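Local coordinates for O-succinylhomoserine sulfhydrylase (Mycobacterium tuberculosis, PDB 3NDN), which makes L-homocysteine from O-succinyl-L-homoserine and hydrogen sulfide, using pyridoxal 5'-phosphate bound as a Schiff base to a lysine, in methionine biosynthesis, at the interface of chains A and B and the interface of chains A and C. Residues are numbered along the deposited sequence; one frame, centred on the assembly and turned at random. Chains: chain A/B/C, O-succinylhomoserine sulfhydrylase.

Contact 1: the interface of chains A and B. Residues chain A 353-355, 364, 366; chain B 19, 33, 36, 38, 44.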
loop_
_atom_site.group_PDB
_atom_site.type_symbol
_atom_site.label_atom_id
_atom_site.label_comp_id
_atom_site.label_asym_id
_atom_site.label_seq_id
_atom_site.Cartn_x
_atom_site.Cartn_y
_atom_site.Cartn_z
ATOM N N LEU A 353 28.891 -4.474 -9.360
ATOM C CA LEU A 353 28.087 -4.245 -8.140
ATOM C C LEU A 353 27.231 -2.976 -8.235
ATOM O O LEU A 353 26.024 -3.006 -7.939
ATOM C CB LEU A 353 28.977 -4.217 -6.870
ATOM C CG LEU A 353 28.297 -4.092 -5.492
ATOM C CD1 LEU A 353 27.524 -5.365 -5.105
ATOM C CD2 LEU A 353 29.292 -3.743 -4.378
ATOM N N ILE A 354 27.870 -1.871 -8.617
ATOM C CA ILE A 354 27.212 -0.569 -8.816
ATOM C C ILE A 354 26.377 -0.620 -10.117
ATOM O O ILE A 354 26.868 -1.112 -11.129
ATOM C CB ILE A 354 28.289 0.571 -8.849
ATOM C CG1 ILE A 354 29.027 0.676 -7.500
ATOM C CG2 ILE A 354 27.695 1.937 -9.245
ATOM C CD1 ILE A 354 30.370 1.434 -7.553
ATOM N N ASP A 355 25.114 -0.161 -10.065
ATOM C CA ASP A 355 24.208 -0.101 -11.239
ATOM C C ASP A 355 24.418 1.168 -12.072
ATOM O O ASP A 355 24.701 2.224 -11.514
ATOM C CB ASP A 355 22.706 -0.089 -10.808
ATOM C CG ASP A 355 22.235 -1.385 -10.136
ATOM O OD1 ASP A 355 22.396 -2.487 -10.710
ATOM O OD2 ASP A 355 21.633 -1.291 -9.035
ATOM N N LYS A 364 21.136 1.908 -2.672
ATOM C CA LYS A 364 21.886 1.247 -3.755
ATOM C C LYS A 364 22.819 2.255 -4.431
ATOM O O LYS A 364 22.372 3.335 -4.849
ATOM C CB LYS A 364 20.903 0.656 -4.790
ATOM C CG LYS A 364 20.081 -0.558 -4.292
ATOM C CD LYS A 364 18.982 -0.956 -5.293
ATOM C CE LYS A 364 18.230 -2.243 -4.897
ATOM N NZ LYS A 364 17.673 -2.242 -3.498
ATOM N N LEU A 366 24.983 3.957 -7.384
ATOM C CA LEU A 366 24.693 4.167 -8.818
ATOM C C LEU A 366 25.791 5.000 -9.533
ATOM O O LEU A 366 26.459 5.836 -8.899
ATOM C CB LEU A 366 23.341 4.863 -8.992
ATOM C CG LEU A 366 22.108 4.399 -8.210
ATOM C CD1 LEU A 366 20.995 5.396 -8.344
ATOM C CD2 LEU A 366 21.635 3.019 -8.677
ATOM N N LYS B 19 19.592 -11.888 -9.281
ATOM C CA LYS B 19 20.774 -11.172 -9.795
ATOM C C LYS B 19 22.028 -11.506 -8.991
ATOM O O LYS B 19 22.050 -11.372 -7.765
ATOM C CB LYS B 19 20.561 -9.648 -9.829
ATOM C CG LYS B 19 21.597 -8.888 -10.659
ATOM C CD LYS B 19 21.495 -7.379 -10.466
ATOM C CE LYS B 19 22.219 -6.631 -11.564
ATOM N NZ LYS B 19 23.689 -6.825 -11.462
ATOM N N ARG B 33 21.301 -5.326 -1.643
ATOM C CA ARG B 33 20.987 -5.747 -3.034
ATOM C C ARG B 33 20.890 -7.257 -3.332
ATOM O O ARG B 33 20.729 -7.657 -4.495
ATOM C CB ARG B 33 21.846 -4.997 -4.086
ATOM C CG ARG B 33 23.226 -4.544 -3.648
ATOM C CD ARG B 33 24.124 -4.172 -4.824
ATOM N NE ARG B 33 24.052 -2.772 -5.248
ATOM C CZ ARG B 33 23.411 -2.337 -6.333
ATOM N NH1 ARG B 33 22.727 -3.183 -7.104
ATOM N NH2 ARG B 33 23.430 -1.042 -6.645
ATOM N N MET B 36 17.527 -10.018 -5.659
ATOM C CA MET B 36 16.666 -9.242 -6.578
ATOM C C MET B 36 16.165 -9.990 -7.823
ATOM O O MET B 36 16.924 -10.718 -8.471
ATOM C CB MET B 36 17.361 -7.963 -7.019
ATOM C CG MET B 36 17.707 -7.040 -5.876
ATOM S SD MET B 36 17.946 -5.367 -6.450
ATOM C CE MET B 36 19.577 -5.460 -7.210
ATOM N N ARG B 38 14.478 -8.536 -11.028
ATOM C CA ARG B 38 14.007 -7.414 -11.883
ATOM C C ARG B 38 13.271 -7.880 -13.140
ATOM O O ARG B 38 13.606 -8.915 -13.718
ATOM C CB ARG B 38 15.177 -6.487 -12.268
ATOM C CG ARG B 38 15.620 -5.519 -11.132
ATOM C CD ARG B 38 16.943 -4.780 -11.453
ATOM N NE ARG B 38 17.269 -3.768 -10.431
ATOM C CZ ARG B 38 18.488 -3.314 -10.147
ATOM N NH1 ARG B 38 19.561 -3.781 -10.792
ATOM N NH2 ARG B 38 18.640 -2.382 -9.203
ATOM N N THR B 44 14.673 0.184 -10.869
ATOM C CA THR B 44 15.772 0.140 -9.892
ATOM C C THR B 44 15.327 -0.529 -8.580
ATOM O O THR B 44 16.010 -1.440 -8.076
ATOM C CB THR B 44 16.434 1.545 -9.624
ATOM O OG1 THR B 44 16.813 2.177 -10.863
ATOM C CG2 THR B 44 17.671 1.398 -8.749
HETATM O O HOH W 1 24.495 -4.287 -10.131
#
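B:Arg33 and B:Arg38 reach from chain B to one carboxylate of chain A, that of A:Asp355, and form salt bridges with it across the two-fold A-B interface of the homotetramer. B:Arg38 comes end-on and spans both oxygens, NH1 to OD1 at 3.1 Å and NH2 to OD2 at 3.2 Å. B:Arg33 instead points NH1 and NH2 at OD2 alone, with NH1 2.9 Å from it. Both guanidinium planes stand about 60° from the carboxylate. The N-H groups meet its oxygens from above the carboxylate plane rather than within it.

Water adds a third link: water 1 joins the side-chain amine nitrogen NZ of B:Lys19, 3.0 Å away, to OD1 of A:Asp355 and the carbonyl O of A:Leu353.

Contacts on both faces should hold the turn of the B:Arg33 guanidinium, which a bend at chi3 (90°) directs toward A:Asp355. The A:Leu353 carbonyl O sits over the centre of one face, 3.1 Å from CZ, and the A:Lys364 chain lies toward the rim of the other. A:Lys364 runs past B:Met36 in the opposite direction, CE 3.5 Å from SD.

In the fold, A:Asp355 begins strand 355-356 and A:Lys364 lies in the loop before strand 366-368; B:Arg33 ends helix 27-33, with B:Met36, B:Arg38 and B:Thr44 in the loop beyond.

Contact 2: the interface of chains A and B. Residues chain A 33, 36, 38, 44; chain B 353, 355, 364-365.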
loop_
_atom_site.group_PDB
_atom_site.type_symbol
_atom_site.label_atom_id
_atom_site.label_comp_id
_atom_site.label_asym_id
_atom_site.label_seq_id
_atom_site.Cartn_x
_atom_site.Cartn_y
_atom_site.Cartn_z
ATOM N N ARG A 33 10.112 10.641 16.349
ATOM C CA ARG A 33 8.761 10.728 16.955
ATOM C C ARG A 33 8.101 12.120 16.962
ATOM O O ARG A 33 7.088 12.335 17.649
ATOM C CB ARG A 33 8.741 10.076 18.374
ATOM C CG ARG A 33 10.010 10.252 19.208
ATOM C CD ARG A 33 9.851 9.880 20.703
ATOM N NE ARG A 33 9.805 8.444 21.038
ATOM C CZ ARG A 33 8.690 7.768 21.305
ATOM N NH1 ARG A 33 7.519 8.390 21.268
ATOM N NH2 ARG A 33 8.739 6.468 21.633
ATOM N N MET A 36 3.512 13.636 15.525
ATOM C CA MET A 36 2.508 12.561 15.479
ATOM C C MET A 36 1.161 13.042 15.974
ATOM O O MET A 36 1.099 13.943 16.801
ATOM C CB MET A 36 2.934 11.377 16.357
ATOM C CG MET A 36 4.259 10.763 15.981
ATOM S SD MET A 36 4.524 9.208 16.847
ATOM C CE MET A 36 4.811 9.728 18.538
ATOM N N ARG A 38 -1.870 10.636 17.153
ATOM C CA ARG A 38 -2.470 9.311 17.356
ATOM C C ARG A 38 -3.990 9.417 17.511
ATOM O O ARG A 38 -4.485 10.384 18.116
ATOM C CB ARG A 38 -1.835 8.596 18.575
ATOM C CG ARG A 38 -0.391 8.122 18.324
ATOM C CD ARG A 38 0.272 7.507 19.571
ATOM N NE ARG A 38 1.546 6.839 19.248
ATOM C CZ ARG A 38 2.636 6.830 20.027
ATOM N NH1 ARG A 38 2.658 7.497 21.185
ATOM N NH2 ARG A 38 3.729 6.179 19.636
ATOM N N THR A 44 0.738 2.513 18.021
ATOM C CA THR A 44 2.153 2.904 18.184
ATOM C C THR A 44 2.739 3.578 16.932
ATOM O O THR A 44 3.288 4.701 17.001
ATOM C CB THR A 44 3.013 1.704 18.596
ATOM O OG1 THR A 44 2.504 1.195 19.833
ATOM C CG2 THR A 44 4.487 2.133 18.795
ATOM N N LEU B 353 9.169 10.868 27.180
ATOM C CA LEU B 353 9.674 10.592 25.834
ATOM C C LEU B 353 9.411 9.130 25.411
ATOM O O LEU B 353 8.858 8.875 24.331
ATOM C CB LEU B 353 11.181 10.931 25.752
ATOM C CG LEU B 353 11.837 10.949 24.376
ATOM C CD1 LEU B 353 11.199 12.017 23.447
ATOM C CD2 LEU B 353 13.365 11.159 24.490
ATOM N N ASP B 355 7.539 5.637 25.325
ATOM C CA ASP B 355 6.126 5.216 25.398
ATOM C C ASP B 355 5.981 3.933 26.242
ATOM O O ASP B 355 6.823 3.038 26.146
ATOM C CB ASP B 355 5.584 4.851 23.997
ATOM C CG ASP B 355 5.418 6.055 23.053
ATOM O OD1 ASP B 355 4.778 7.053 23.437
ATOM O OD2 ASP B 355 5.906 5.980 21.893
ATOM N N LYS B 364 11.264 3.547 17.777
ATOM C CA LYS B 364 10.738 4.237 18.953
ATOM C C LYS B 364 11.105 3.429 20.224
ATOM O O LYS B 364 10.899 2.210 20.260
ATOM C CB LYS B 364 9.214 4.395 18.829
ATOM C CG LYS B 364 8.753 5.315 17.644
ATOM C CD LYS B 364 7.217 5.302 17.554
ATOM C CE LYS B 364 6.671 6.404 16.608
ATOM N NZ LYS B 364 7.287 6.405 15.256
ATOM N N SER B 365 11.661 4.084 21.240
ATOM C CA SER B 365 11.948 3.404 22.527
ATOM C C SER B 365 10.666 3.153 23.347
ATOM O O SER B 365 9.804 4.017 23.365
ATOM C CB SER B 365 12.938 4.218 23.361
ATOM O OG SER B 365 14.243 4.192 22.781
#
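OD2 of the B:Asp355 carboxylate accepts hydrogen bonds from three nitrogens of chain A. Two come from A:Arg33, whose NH2 is 2.9 Å and NH1 3.0 Å away; the third is NH2 of A:Arg38. The other oxygen, OD1, takes NH1 of A:Arg38 at 3.1 Å, so A:Arg38 straddles the carboxylate while A:Arg33 focuses on one atom. OD2 lies in the A:Arg33 guanidinium plane, yet the N-H groups descend on the carboxylate from above its own plane. Two salt bridges thus meet on one acid, which should favour its ionised form, and they join two subunits of the homotetramer at the two-fold A-B interface.

The chain of A:Arg38 runs extended from CG to NE and carries its guanidinium straight to the boundary. There NH2 also donates to the backbone O of A:Thr44 within its own chain, on a lone pair in the carbonyl plane (3.1 Å, 167° at H), and this second hold should fix the rotation of the group. A:Arg33 gets there by a turn at chi3 (76°). Its guanidinium lies between the carbonyl O of B:Leu353, centred over one face, and CG of B:Lys364 near the rim of the other. Next to the guanidinium along the same chain, CD of A:Arg33 touches the B:Leu353 methyl CD1 at 3.7 Å.

A:Arg33 closes helix 27-33 and A:Arg38 follows in loop; they face the B:Asp355 end of strand 355-356 and the B:Lys364 loop leading into strand 366-368.

Contact 3: the interface of chains A and C. Residues chain A 46, 48, 268; chain C 50.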
loop_
_atom_site.group_PDB
_atom_site.type_symbol
_atom_site.label_atom_id
_atom_site.label_comp_id
_atom_site.label_asym_id
_atom_site.label_seq_id
_atom_site.Cartn_x
_atom_site.Cartn_y
_atom_site.Cartn_z
ATOM N N GLU A 46 2.436 5.163 12.940
ATOM C CA GLU A 46 1.635 6.202 12.276
ATOM C C GLU A 46 0.556 5.674 11.298
ATOM O O GLU A 46 0.842 4.885 10.404
ATOM C CB GLU A 46 2.549 7.231 11.588
ATOM C CG GLU A 46 3.493 8.037 12.542
ATOM C CD GLU A 46 4.767 7.273 12.957
ATOM O OE1 GLU A 46 4.873 6.025 12.763
ATOM O OE2 GLU A 46 5.681 7.934 13.493
ATOM N N MET A 48 -2.476 5.560 8.340
ATOM C CA MET A 48 -2.634 6.040 6.938
ATOM C C MET A 48 -4.112 6.276 6.608
ATOM O O MET A 48 -4.884 5.320 6.562
ATOM C CB MET A 48 -2.059 5.001 5.964
ATOM C CG MET A 48 -1.935 5.477 4.505
ATOM S SD MET A 48 -1.713 4.103 3.343
ATOM C CE MET A 48 -0.001 3.652 3.628
ATOM N N TRP A 268 3.034 8.550 3.916
ATOM C CA TRP A 268 3.379 7.485 4.881
ATOM C C TRP A 268 4.796 6.940 4.594
ATOM O O TRP A 268 5.630 6.840 5.517
ATOM C CB TRP A 268 2.325 6.370 4.835
ATOM C CG TRP A 268 2.635 5.139 5.658
ATOM C CD1 TRP A 268 2.477 4.988 7.012
ATOM C CD2 TRP A 268 3.126 3.888 5.170
ATOM N NE1 TRP A 268 2.836 3.713 7.393
ATOM C CE2 TRP A 268 3.253 3.022 6.285
ATOM C CE3 TRP A 268 3.489 3.417 3.894
ATOM C CZ2 TRP A 268 3.710 1.699 6.164
ATOM C CZ3 TRP A 268 3.941 2.100 3.769
ATOM C CH2 TRP A 268 4.052 1.257 4.905
ATOM N N LEU C 50 -1.640 0.465 9.948
ATOM C CA LEU C 50 -0.442 -0.378 9.832
ATOM C C LEU C 50 0.446 -0.245 11.082
ATOM O O LEU C 50 1.430 0.514 11.119
ATOM C CB LEU C 50 0.326 -0.111 8.531
ATOM C CG LEU C 50 -0.462 -0.331 7.232
ATOM C CD1 LEU C 50 0.363 0.098 6.040
ATOM C CD2 LEU C 50 -0.905 -1.811 7.060
HETATM O O HOH W 2 2.905 2.875 10.147
HETATM O O HOH W 3 -0.491 2.960 8.787
#
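C:Leu50 and A:Trp268 cross at about a right angle, the leucine laying one methyl over a face of the indole at the A-C interface of the homotetramer. That methyl, CD1, stands above the six-membered part of the ring, offset toward its rim, with CZ2 3.7 Å away and CH2 4.0 Å away. A:Met48 brings its methyl CE to the same face, also toward the rim, so methyl groups of both chains share one side of the indole. In A:Trp268, CG is anti to the backbone N (chi1 173°), which carries the indole away from its helix toward chain C.

The edge of the indole serves a different purpose. Its N-H at NE1 points almost straight at water 2 (2.9 Å, 171° at H), which lies in the ring plane. Water 2 also meets the backbone O of A:Glu46 and, across the boundary, the backbone O of C:Leu50 at 2.9 Å. Water 3 makes a second bridge, 2.8 Å from the A:Glu46 carbonyl O and 3.0 Å from the backbone N of C:Leu50. Both polar backbone atoms of C:Leu50 are therefore tied to chain A through solvent, while its side chain packs on carbon.

A:Trp268 belongs to helix 264-273; A:Glu46, A:Met48 and C:Leu50 come from the same loop region of the two subunits.

Contact 1 and contact 2 are twins across the two-fold axis relating chains A and B, about 34 Å apart between the centres of their C-alpha atoms: the segment from residue 33 to 44 of each subunit meets the 353-to-366 region of the other. Contact 3 belongs to the A-C boundary, about 28 Å from contact 1 but some 13 Å from contact 2. In chain A the loop that supplies A:Thr44 to contact 2 continues directly to A:Glu46 and A:Met48 in contact 3. One N-terminal stretch thus serves two different partners, which fits the homotetramer and may couple its two interfaces.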